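Side-chain contacts in phosphotriesterase homology protein (Escherichia coli, PDB 1BF6), which hydrolyses phosphorylated glyceryl acetates, and also aromatic acetates and propionates, with the help of two zinc ions: residues A[82-87]-A[157-162]; A[138-143]-A[168-173]; A[163-168]-A[199-204]; A[193-198]-A[205-210]. All coordinates share one frame; numbering follows the deposited sequence.

Contact 1 of 4, residues A[82-87]-A[157-162]; sequences YYQDAF and HTSFST. With ZN (zinc ion), chain D.
Tyr83 and Gln84 meet His157 at the C-terminal mouth of the TIM barrel, where loops following strands 75-80 and 154-157 flank the zinc site. The aromatic contact is T-shaped: ring centroids 5.2 Å apart, planes at 81°, the edge of Tyr83 turned to the face of His157. Tyr83 CE1 comes over the imidazole rim, 3.7 Å from His157 ND1, with CG of the tyrosine placed anti to its own backbone N (chi1 -165°). Within this loop, Gln84 CG lies over the centre of one face of Tyr83, and Tyr83 CE2 over the centre of one face of Phe87.

Metal bonding fixes one imidazole nitrogen: His157 ND1 binds a zinc ion at 2.3 Å, and Glu124 and His185 supply the other protein ligands of that ion. Hydrogen bonding holds the other nitrogen, since His157 NE2 donates in the ring plane to Ser159 OG at 2.9 Å, and Ser159 OG also bonds Thr127 O. Gripped at both nitrogens, the ring can hardly rotate. Cutting Tyr83 back to an alanine is likely to take the aromatic edge from one face of His157 and CE2 from over Phe87.

Gln84 NE2 stands 3.5 Å from His157 NE2, two donors that do not bond each other, and water links the loops instead. It gives a hydrogen bond to Ser159 OG at 3.1 Å and takes a weak one from Gln84 NE2 at 3.3 Å.

Contact 2 of 4, residues A[138-143]-A[168-173]; sequences KVFIAA and LALLQA
Phe140 meets Leu170 and Leu171 from helical turns pinned by backbone hydrogen bonds of 2.9 Å, Ala143 N to Val139 O in one helix and Gln172 N to Leu168 O in the other. No polar bond crosses between the segments; the contact is made by one aromatic ring and two leucines. Leu170 CD2 touches the root of the phenylalanine, 3.5 Å from Phe140 CB, a close approach for two carbons. Leu170 holds its CG anti to the backbone N (chi1 -176°), which carries that methyl across to the facing helix. Leu171 takes the ring: its CG lies in the plane of the phenyl, at the edge, 3.8 Å from Phe140 CD2. One of its methyls, Leu171 CD2, also comes 3.5 Å from Phe140 O.

Helices 134-150 and 164-173 are successive members of the outer helical layer of the TIM barrel, each following its own strand of the parallel sheet. Phe140 also reaches inward to Ile125 of strand 122-126, while Leu171 reaches Val181 of strand 181-183, which places these side chains between the helices and the barrel wall. Shortening Leu171 to an alanine is likely to open a gap at the edge of Phe140 and let its ring turn more freely. The other methyl, Leu171 CD1, stands 4.1 Å from Phe140 CE2.

Contact 3 of 4, residues A[163-168]-A[199-204]; sequences MGLEQL and IDLGAY. With SO4 (sulfate ion), chain E.
Leu168 and Ala203 make the closest approach across this contact. Both leucine methyls reach the alanine: Leu168 CD1 lies 3.6 Å and Leu168 CD2 3.7 Å from Ala203 CB, which thus nestles at the forked end of the side chain. Leu201 completes the first shell with its CD1, which stands 4.0 Å from Leu165 CD2 and 4.1 Å from Leu168 CD1. Leu165 and Leu201 cross at about a right angle. One methyl of Leu201 therefore touches two leucines on successive turns of helix 164-173.

What positions Leu201 and Ala203 is the end of helix 192-200. Gly202 closes it in a Schellman motif, with Gly202 N bonded to Ile199 O at 2.9 Å, and its positive phi of 103° turns the chain into strand 204-207 of the TIM barrel. One turn earlier, Met198 also touches Leu165 and Leu168, and Val181 and Val183 of strand 181-183 cover Leu168 from the barrel wall. Farther out, Met163 occupies the N-cap position of helix 164-173. Its backbone N donates to O2 of a sulfate ion at 2.8 Å, and Lys189 NZ bonds the same anion, probably from the crystallisation liquor.

Without polar bonds between them, the segments are held by apolar contact, partly buried, with Leu201 at its exposed margin; the helix start and Lys189 probably provide a favourable setting for an anion.

Contact 4 of 4, residues A[193-198]-A[205-210]; sequences DNILKM and VQFDTI
In the beta-alpha-beta unit formed by strand 181-183, helix 192-200 and strand 204-207, Ile195 and Met198 of the connecting helix rest on Val205 and Phe207 of the second strand. The short axes of helix 193-198 and strand 205-207 approach to 9.9 Å at 141°, so the helix runs back roughly antiparallel to the strand that follows it.

Val205 divides its two methyls between the helical partners. Val205 CG2 meets Ile195 CG2 at 4.0 Å, and Val205 CG1 touches Met198 CB at the same 4.0 Å. The branches of Ile195 are likewise shared out: with CG1 anti to the carbonyl carbon (chi1 -72°) and the chain extended beyond it, the CD1 methyl is carried away from Val205 to the ring of Phe207. There Ile195 CD1 approaches obliquely, 3.9 Å from Phe207 CZ and equally near CE1. All four side chains are buried, and no polar bond joins the two segments.

Met224, Leu225 and Leu228 of helix 218-230 also touch the Phe207 side chain, so this phenylalanine is shared by two neighbouring helices. Along the strand Gln206 points away from helix 193-198, in alternation with Val205. Just past the strand, Asp208 OD1 hydrogen-bonds His185 ND1, a second-shell bond that probably helps orient His185, a ligand of one of the two zinc ions. Apolar strand residues packed under the connecting helix of a beta-alpha-beta unit are typical of the TIM barrel, and in this metal-dependent hydrolase the metal ligands lie at the C-terminal ends of the strands.

In the fold
Along the chain, contacts 1 and 2 interlock, as do contacts 3 and 4, while contact 1 closes before contact 3 opens. Contact 1 lies at the zinc-bearing mouth of the TIM barrel; the others run round its wall, where helix 134-150 adjoins helix 164-173 and that in turn adjoins helix 192-200. Contacts 2 and 3 share Leu168, their centres about 12 Å apart; contacts 3 and 4 share helix 192-200, with centres about 9 Å apart. Gln167 ties this layer to the metal site, its NE2 bonding the carbonyl of His157 and touching Phe140. Through Gln167 the outer helices thus touch the strand end that carries the zinc ligand His157.

Contact 1 of 4, residues A[82-87]-A[157-162]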
# COMPACT_ATOMS: atom_id res chain seq x y z
N TYR A 82 -12.53 1.41 0.40
CA TYR A 82 -13.13 0.39 1.25
C TYR A 82 -12.22 -0.84 1.17
O TYR A 82 -11.71 -1.18 0.10
CB TYR A 82 -14.58 0.08 0.84
CG TYR A 82 -15.56 1.13 1.34
CD1 TYR A 82 -15.84 2.27 0.59
CD2 TYR A 82 -16.18 0.99 2.59
CE1 TYR A 82 -16.70 3.26 1.07
CE2 TYR A 82 -17.05 1.97 3.08
CZ TYR A 82 -17.30 3.10 2.32
OH TYR A 82 -18.12 4.10 2.82
N TYR A 83 -12.05 -1.50 2.31
CA TYR A 83 -11.14 -2.64 2.47
C TYR A 83 -11.44 -3.96 1.76
O TYR A 83 -10.95 -4.20 0.66
CB TYR A 83 -10.90 -2.83 3.96
CG TYR A 83 -9.72 -3.72 4.33
CD1 TYR A 83 -8.64 -3.89 3.47
CD2 TYR A 83 -9.71 -4.39 5.55
CE1 TYR A 83 -7.58 -4.71 3.81
CE2 TYR A 83 -8.66 -5.20 5.91
CZ TYR A 83 -7.60 -5.37 5.04
OH TYR A 83 -6.58 -6.22 5.40
N GLN A 84 -12.13 -4.88 2.43
CA GLN A 84 -12.49 -6.16 1.84
C GLN A 84 -13.80 -6.62 2.46
O GLN A 84 -14.25 -6.06 3.47
CB GLN A 84 -11.40 -7.22 1.99
CG GLN A 84 -10.92 -7.42 3.40
CD GLN A 84 -9.96 -8.58 3.50
OE1 GLN A 84 -10.29 -9.71 3.12
NE2 GLN A 84 -8.76 -8.32 4.01
N ASP A 85 -14.40 -7.63 1.85
CA ASP A 85 -15.70 -8.15 2.26
C ASP A 85 -15.97 -8.30 3.76
O ASP A 85 -16.90 -7.69 4.29
CB ASP A 85 -16.02 -9.45 1.54
CG ASP A 85 -17.50 -9.71 1.48
OD1 ASP A 85 -18.17 -9.14 0.59
OD2 ASP A 85 -18.02 -10.42 2.37
N ALA A 86 -15.10 -9.04 4.44
CA ALA A 86 -15.25 -9.28 5.87
C ALA A 86 -15.21 -8.03 6.76
O ALA A 86 -15.76 -8.04 7.85
CB ALA A 86 -14.23 -10.31 6.34
N PHE A 87 -14.58 -6.96 6.27
CA PHE A 87 -14.46 -5.72 7.04
C PHE A 87 -15.37 -4.56 6.61
O PHE A 87 -15.35 -3.50 7.23
CB PHE A 87 -13.00 -5.23 7.02
CG PHE A 87 -12.02 -6.20 7.64
CD1 PHE A 87 -11.68 -7.38 7.00
CD2 PHE A 87 -11.43 -5.91 8.87
CE1 PHE A 87 -10.77 -8.28 7.57
CE2 PHE A 87 -10.51 -6.80 9.45
CZ PHE A 87 -10.18 -7.98 8.80
N HIS A 157 -5.24 -4.52 -2.49
CA HIS A 157 -4.89 -5.55 -1.49
C HIS A 157 -5.27 -6.89 -2.10
O HIS A 157 -6.44 -7.09 -2.46
CB HIS A 157 -5.69 -5.38 -0.18
CG HIS A 157 -5.75 -6.61 0.70
ND1 HIS A 157 -5.10 -6.67 1.91
CD2 HIS A 157 -6.46 -7.75 0.53
CE1 HIS A 157 -5.42 -7.83 2.45
NE2 HIS A 157 -6.24 -8.52 1.65
N THR A 158 -4.30 -7.77 -2.30
CA THR A 158 -4.63 -9.11 -2.77
C THR A 158 -4.44 -9.97 -1.51
O THR A 158 -3.50 -9.76 -0.74
CB THR A 158 -3.73 -9.66 -3.92
OG1 THR A 158 -2.35 -9.71 -3.52
CG2 THR A 158 -3.89 -8.84 -5.19
N SER A 159 -5.41 -10.84 -1.26
CA SER A 159 -5.36 -11.73 -0.10
C SER A 159 -4.48 -12.92 -0.43
O SER A 159 -4.80 -13.75 -1.29
CB SER A 159 -6.77 -12.17 0.29
OG SER A 159 -7.43 -11.13 0.98
N PHE A 160 -3.33 -12.99 0.24
CA PHE A 160 -2.37 -14.06 0.01
C PHE A 160 -1.97 -14.19 -1.46
O PHE A 160 -1.87 -15.30 -2.00
CB PHE A 160 -2.87 -15.38 0.61
CG PHE A 160 -3.02 -15.30 2.10
CD1 PHE A 160 -1.89 -15.22 2.91
CD2 PHE A 160 -4.28 -15.20 2.69
CE1 PHE A 160 -2.00 -15.03 4.29
CE2 PHE A 160 -4.41 -15.01 4.07
CZ PHE A 160 -3.26 -14.93 4.87
N SER A 161 -1.75 -13.03 -2.07
CA SER A 161 -1.33 -12.92 -3.47
C SER A 161 -2.27 -13.54 -4.50
O SER A 161 -1.82 -14.01 -5.55
CB SER A 161 0.09 -13.50 -3.63
OG SER A 161 0.98 -12.86 -2.72
N THR A 162 -3.57 -13.54 -4.20
CA THR A 162 -4.57 -14.10 -5.13
C THR A 162 -5.45 -13.02 -5.75
O THR A 162 -5.62 -11.95 -5.18
CB THR A 162 -5.54 -15.10 -4.42
OG1 THR A 162 -6.33 -14.39 -3.45
CG2 THR A 162 -4.78 -16.22 -3.74
ZN ZN D . -3.51 -5.18 2.57
O HOH W 1 -6.35 -10.60 3.81

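Contact 2 of 4, residues A[138-143]-A[168-173]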
# COMPACT_ATOMS: atom_id res chain seq x y z
N LYS A 138 -18.25 -4.29 -6.48
CA LYS A 138 -18.91 -2.99 -6.43
C LYS A 138 -17.92 -1.91 -5.97
O LYS A 138 -17.90 -0.80 -6.51
CB LYS A 138 -20.09 -3.06 -5.46
CG LYS A 138 -20.95 -1.82 -5.36
CD LYS A 138 -21.95 -2.03 -4.23
CE LYS A 138 -23.07 -1.02 -4.22
NZ LYS A 138 -24.04 -1.39 -3.14
N VAL A 139 -17.12 -2.23 -4.95
CA VAL A 139 -16.13 -1.27 -4.47
C VAL A 139 -15.08 -0.98 -5.58
O VAL A 139 -14.71 0.16 -5.79
CB VAL A 139 -15.46 -1.75 -3.14
CG1 VAL A 139 -14.19 -0.92 -2.85
CG2 VAL A 139 -16.46 -1.56 -1.98
N PHE A 140 -14.62 -2.02 -6.28
CA PHE A 140 -13.66 -1.83 -7.36
C PHE A 140 -14.26 -0.99 -8.51
O PHE A 140 -13.56 -0.18 -9.13
CB PHE A 140 -13.15 -3.17 -7.87
CG PHE A 140 -11.89 -3.63 -7.17
CD1 PHE A 140 -11.93 -4.08 -5.85
CD2 PHE A 140 -10.66 -3.58 -7.82
CE1 PHE A 140 -10.75 -4.46 -5.18
CE2 PHE A 140 -9.48 -3.96 -7.16
CZ PHE A 140 -9.53 -4.40 -5.84
N ILE A 141 -15.55 -1.16 -8.78
CA ILE A 141 -16.19 -0.36 -9.84
C ILE A 141 -16.26 1.11 -9.40
O ILE A 141 -15.97 2.02 -10.19
CB ILE A 141 -17.58 -0.91 -10.23
CG1 ILE A 141 -17.40 -2.27 -10.88
CG2 ILE A 141 -18.29 0.06 -11.20
CD1 ILE A 141 -18.66 -3.09 -11.00
N ALA A 142 -16.58 1.33 -8.12
CA ALA A 142 -16.64 2.67 -7.57
C ALA A 142 -15.25 3.31 -7.64
O ALA A 142 -15.13 4.50 -7.92
CB ALA A 142 -17.13 2.63 -6.12
N ALA A 143 -14.22 2.51 -7.37
CA ALA A 143 -12.84 3.00 -7.40
C ALA A 143 -12.51 3.46 -8.83
O ALA A 143 -11.96 4.54 -9.02
CB ALA A 143 -11.88 1.89 -6.95
N LEU A 168 -7.27 -6.49 -12.09
CA LEU A 168 -6.85 -5.67 -13.23
C LEU A 168 -7.86 -5.73 -14.38
O LEU A 168 -8.14 -4.70 -15.00
CB LEU A 168 -5.46 -6.09 -13.71
CG LEU A 168 -4.30 -5.87 -12.73
CD1 LEU A 168 -2.99 -6.27 -13.40
CD2 LEU A 168 -4.24 -4.41 -12.29
N ALA A 169 -8.38 -6.93 -14.65
CA ALA A 169 -9.38 -7.13 -15.70
C ALA A 169 -10.65 -6.34 -15.38
O ALA A 169 -11.24 -5.71 -16.26
CB ALA A 169 -9.70 -8.62 -15.84
N LEU A 170 -11.05 -6.35 -14.11
CA LEU A 170 -12.24 -5.61 -13.66
C LEU A 170 -12.04 -4.10 -13.83
O LEU A 170 -12.90 -3.38 -14.37
CB LEU A 170 -12.55 -5.94 -12.20
CG LEU A 170 -13.82 -5.33 -11.58
CD1 LEU A 170 -15.06 -5.83 -12.34
CD2 LEU A 170 -13.94 -5.72 -10.11
N LEU A 171 -10.89 -3.61 -13.37
CA LEU A 171 -10.60 -2.18 -13.46
C LEU A 171 -10.48 -1.71 -14.92
O LEU A 171 -11.02 -0.67 -15.27
CB LEU A 171 -9.34 -1.84 -12.65
CG LEU A 171 -9.49 -2.00 -11.13
CD1 LEU A 171 -8.13 -1.84 -10.46
CD2 LEU A 171 -10.48 -0.97 -10.59
N GLN A 172 -9.82 -2.51 -15.75
CA GLN A 172 -9.66 -2.18 -17.16
C GLN A 172 -11.00 -2.20 -17.91
O GLN A 172 -11.25 -1.36 -18.77
CB GLN A 172 -8.67 -3.13 -17.82
CG GLN A 172 -8.52 -2.91 -19.31
CD GLN A 172 -7.35 -3.66 -19.89
OE1 GLN A 172 -7.36 -4.89 -19.96
NE2 GLN A 172 -6.33 -2.93 -20.31
N ALA A 173 -11.87 -3.14 -17.57
CA ALA A 173 -13.19 -3.23 -18.19
C ALA A 173 -13.98 -1.96 -17.87
O ALA A 173 -14.91 -1.58 -18.59
CB ALA A 173 -13.94 -4.47 -17.69

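Contact 3 of 4, residues A[163-168]-A[199-204]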
# COMPACT_ATOMS: atom_id res chain seq x y z
N MET A 163 -5.98 -13.33 -6.94
CA MET A 163 -6.91 -12.46 -7.67
C MET A 163 -6.40 -11.16 -8.30
O MET A 163 -7.20 -10.36 -8.78
CB MET A 163 -8.15 -12.15 -6.80
CG MET A 163 -8.76 -13.37 -6.11
SD MET A 163 -9.02 -14.77 -7.20
CE MET A 163 -10.49 -14.21 -8.05
N GLY A 164 -5.08 -10.96 -8.31
CA GLY A 164 -4.52 -9.76 -8.90
C GLY A 164 -4.91 -9.55 -10.35
O GLY A 164 -5.34 -8.46 -10.72
N LEU A 165 -4.79 -10.59 -11.18
CA LEU A 165 -5.14 -10.47 -12.59
C LEU A 165 -6.63 -10.14 -12.75
O LEU A 165 -7.00 -9.33 -13.62
CB LEU A 165 -4.76 -11.74 -13.35
CG LEU A 165 -3.25 -11.95 -13.56
CD1 LEU A 165 -2.98 -13.34 -14.12
CD2 LEU A 165 -2.70 -10.87 -14.50
N GLU A 166 -7.47 -10.72 -11.88
CA GLU A 166 -8.92 -10.48 -11.89
C GLU A 166 -9.23 -9.04 -11.53
O GLU A 166 -10.15 -8.43 -12.11
CB GLU A 166 -9.63 -11.44 -10.93
CG GLU A 166 -9.76 -12.87 -11.44
CD GLU A 166 -8.53 -13.73 -11.22
OE1 GLU A 166 -7.53 -13.26 -10.63
OE2 GLU A 166 -8.57 -14.90 -11.63
N GLN A 167 -8.48 -8.48 -10.58
CA GLN A 167 -8.66 -7.09 -10.18
C GLN A 167 -8.35 -6.18 -11.36
O GLN A 167 -9.03 -5.18 -11.58
CB GLN A 167 -7.70 -6.70 -9.05
CG GLN A 167 -7.89 -7.42 -7.72
CD GLN A 167 -6.92 -6.94 -6.65
OE1 GLN A 167 -5.94 -6.26 -6.95
NE2 GLN A 167 -7.19 -7.28 -5.40
N LEU A 168 -7.27 -6.49 -12.09
CA LEU A 168 -6.85 -5.67 -13.23
C LEU A 168 -7.86 -5.73 -14.38
O LEU A 168 -8.14 -4.70 -15.00
CB LEU A 168 -5.46 -6.09 -13.71
CG LEU A 168 -4.30 -5.87 -12.73
CD1 LEU A 168 -2.99 -6.27 -13.40
CD2 LEU A 168 -4.24 -4.41 -12.29
N ILE A 199 2.41 -7.31 -14.97
CA ILE A 199 3.31 -6.30 -15.51
C ILE A 199 3.09 -6.17 -17.04
O ILE A 199 3.11 -5.07 -17.58
CB ILE A 199 4.80 -6.66 -15.19
CG1 ILE A 199 5.05 -6.50 -13.68
CG2 ILE A 199 5.76 -5.77 -16.01
CD1 ILE A 199 6.44 -6.96 -13.23
N ASP A 200 2.82 -7.30 -17.70
CA ASP A 200 2.57 -7.30 -19.14
C ASP A 200 1.32 -6.49 -19.49
O ASP A 200 1.26 -5.88 -20.56
CB ASP A 200 2.45 -8.73 -19.66
CG ASP A 200 2.52 -8.80 -21.17
OD1 ASP A 200 3.57 -8.42 -21.72
OD2 ASP A 200 1.52 -9.21 -21.81
N LEU A 201 0.33 -6.48 -18.60
CA LEU A 201 -0.90 -5.71 -18.82
C LEU A 201 -0.65 -4.22 -18.56
O LEU A 201 -1.52 -3.39 -18.84
CB LEU A 201 -2.03 -6.22 -17.91
CG LEU A 201 -2.59 -7.63 -18.13
CD1 LEU A 201 -3.67 -7.93 -17.08
CD2 LEU A 201 -3.15 -7.77 -19.55
N GLY A 202 0.51 -3.90 -17.99
CA GLY A 202 0.86 -2.51 -17.73
C GLY A 202 0.74 -2.00 -16.30
O GLY A 202 0.96 -0.82 -16.04
N ALA A 203 0.38 -2.89 -15.38
CA ALA A 203 0.23 -2.50 -13.98
C ALA A 203 1.56 -2.56 -13.21
O ALA A 203 2.56 -3.10 -13.72
CB ALA A 203 -0.82 -3.41 -13.31
N TYR A 204 1.59 -1.90 -12.05
CA TYR A 204 2.76 -1.95 -11.15
C TYR A 204 2.43 -3.04 -10.12
O TYR A 204 1.25 -3.33 -9.86
CB TYR A 204 2.98 -0.64 -10.41
CG TYR A 204 3.63 0.44 -11.24
CD1 TYR A 204 2.92 1.12 -12.22
CD2 TYR A 204 4.96 0.83 -10.99
CE1 TYR A 204 3.50 2.16 -12.94
CE2 TYR A 204 5.55 1.87 -11.70
CZ TYR A 204 4.81 2.53 -12.68
OH TYR A 204 5.37 3.57 -13.40
S SO4 E . -4.41 -16.93 -7.80
O1 SO4 E . -4.71 -18.16 -7.07
O2 SO4 E . -5.62 -15.99 -7.77
O3 SO4 E . -3.21 -16.15 -7.19
O4 SO4 E . -4.02 -17.29 -9.24

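Contact 4 of 4, residues A[193-198]-A[205-210]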
# COMPACT_ATOMS: atom_id res chain seq x y z
N ASP A 193 4.57 -16.21 -12.25
CA ASP A 193 3.72 -16.26 -13.44
C ASP A 193 2.71 -15.13 -13.45
O ASP A 193 2.67 -14.35 -14.39
CB ASP A 193 3.03 -17.61 -13.58
CG ASP A 193 4.01 -18.72 -13.87
OD1 ASP A 193 4.97 -18.49 -14.65
OD2 ASP A 193 3.84 -19.82 -13.31
N ASN A 194 1.95 -15.01 -12.36
CA ASN A 194 0.95 -13.96 -12.26
C ASN A 194 1.58 -12.57 -12.32
O ASN A 194 1.06 -11.68 -12.97
CB ASN A 194 0.16 -14.08 -10.95
CG ASN A 194 -0.85 -15.21 -10.96
OD1 ASN A 194 -1.36 -15.58 -9.90
ND2 ASN A 194 -1.16 -15.77 -12.13
N ILE A 195 2.70 -12.38 -11.63
CA ILE A 195 3.37 -11.09 -11.61
C ILE A 195 3.80 -10.65 -13.01
O ILE A 195 3.62 -9.49 -13.38
CB ILE A 195 4.59 -11.08 -10.62
CG1 ILE A 195 4.08 -11.09 -9.18
CG2 ILE A 195 5.47 -9.85 -10.83
CD1 ILE A 195 5.18 -11.21 -8.16
N LEU A 196 4.35 -11.58 -13.79
CA LEU A 196 4.80 -11.27 -15.15
C LEU A 196 3.61 -10.86 -16.03
O LEU A 196 3.70 -9.91 -16.82
CB LEU A 196 5.52 -12.48 -15.76
CG LEU A 196 6.86 -12.82 -15.10
CD1 LEU A 196 7.41 -14.10 -15.69
CD2 LEU A 196 7.83 -11.66 -15.28
N LYS A 197 2.48 -11.53 -15.83
CA LYS A 197 1.26 -11.23 -16.57
C LYS A 197 0.73 -9.86 -16.18
O LYS A 197 0.37 -9.06 -17.05
CB LYS A 197 0.21 -12.32 -16.35
CG LYS A 197 0.61 -13.63 -17.01
CD LYS A 197 -0.36 -14.77 -16.73
CE LYS A 197 0.11 -16.05 -17.40
NZ LYS A 197 -0.78 -17.19 -17.05
N MET A 198 0.73 -9.56 -14.89
CA MET A 198 0.25 -8.26 -14.42
C MET A 198 1.09 -7.13 -14.99
O MET A 198 0.55 -6.12 -15.45
CB MET A 198 0.23 -8.19 -12.88
CG MET A 198 -0.79 -9.12 -12.25
SD MET A 198 -0.90 -8.94 -10.47
CE MET A 198 0.23 -10.18 -9.94
N VAL A 205 3.47 -3.69 -9.60
CA VAL A 205 3.32 -4.75 -8.60
C VAL A 205 4.12 -4.39 -7.34
O VAL A 205 5.12 -3.66 -7.41
CB VAL A 205 3.76 -6.13 -9.13
CG1 VAL A 205 2.81 -6.61 -10.24
CG2 VAL A 205 5.22 -6.08 -9.64
N GLN A 206 3.65 -4.88 -6.20
CA GLN A 206 4.32 -4.59 -4.94
C GLN A 206 4.75 -5.79 -4.11
O GLN A 206 4.03 -6.78 -4.01
CB GLN A 206 3.45 -3.69 -4.08
CG GLN A 206 3.33 -2.30 -4.62
CD GLN A 206 2.33 -1.45 -3.88
OE1 GLN A 206 1.77 -1.86 -2.84
NE2 GLN A 206 2.09 -0.27 -4.41
N PHE A 207 5.99 -5.72 -3.63
CA PHE A 207 6.56 -6.71 -2.73
C PHE A 207 6.52 -5.88 -1.45
O PHE A 207 7.49 -5.19 -1.10
CB PHE A 207 8.01 -7.07 -3.12
CG PHE A 207 8.12 -8.00 -4.31
CD1 PHE A 207 7.53 -7.69 -5.54
CD2 PHE A 207 8.83 -9.20 -4.21
CE1 PHE A 207 7.64 -8.55 -6.65
CE2 PHE A 207 8.95 -10.07 -5.30
CZ PHE A 207 8.35 -9.75 -6.53
N ASP A 208 5.35 -5.87 -0.81
CA ASP A 208 5.12 -5.06 0.39
C ASP A 208 4.90 -5.80 1.71
O ASP A 208 4.42 -5.20 2.67
CB ASP A 208 3.93 -4.10 0.16
CG ASP A 208 2.69 -4.82 -0.36
OD1 ASP A 208 2.52 -6.02 -0.08
OD2 ASP A 208 1.91 -4.18 -1.09
N THR A 209 5.22 -7.09 1.74
CA THR A 209 5.08 -7.87 2.97
C THR A 209 6.47 -8.32 3.45
O THR A 209 6.63 -9.36 4.11
CB THR A 209 4.14 -9.09 2.78
OG1 THR A 209 4.63 -9.94 1.75
CG2 THR A 209 2.71 -8.62 2.43
N ILE A 210 7.48 -7.52 3.09
CA ILE A 210 8.86 -7.78 3.46
C ILE A 210 8.96 -7.90 4.98
O ILE A 210 8.45 -7.04 5.70
CB ILE A 210 9.78 -6.65 2.95
CG1 ILE A 210 9.94 -6.77 1.43
CG2 ILE A 210 11.14 -6.68 3.66
CD1 ILE A 210 10.39 -5.48 0.75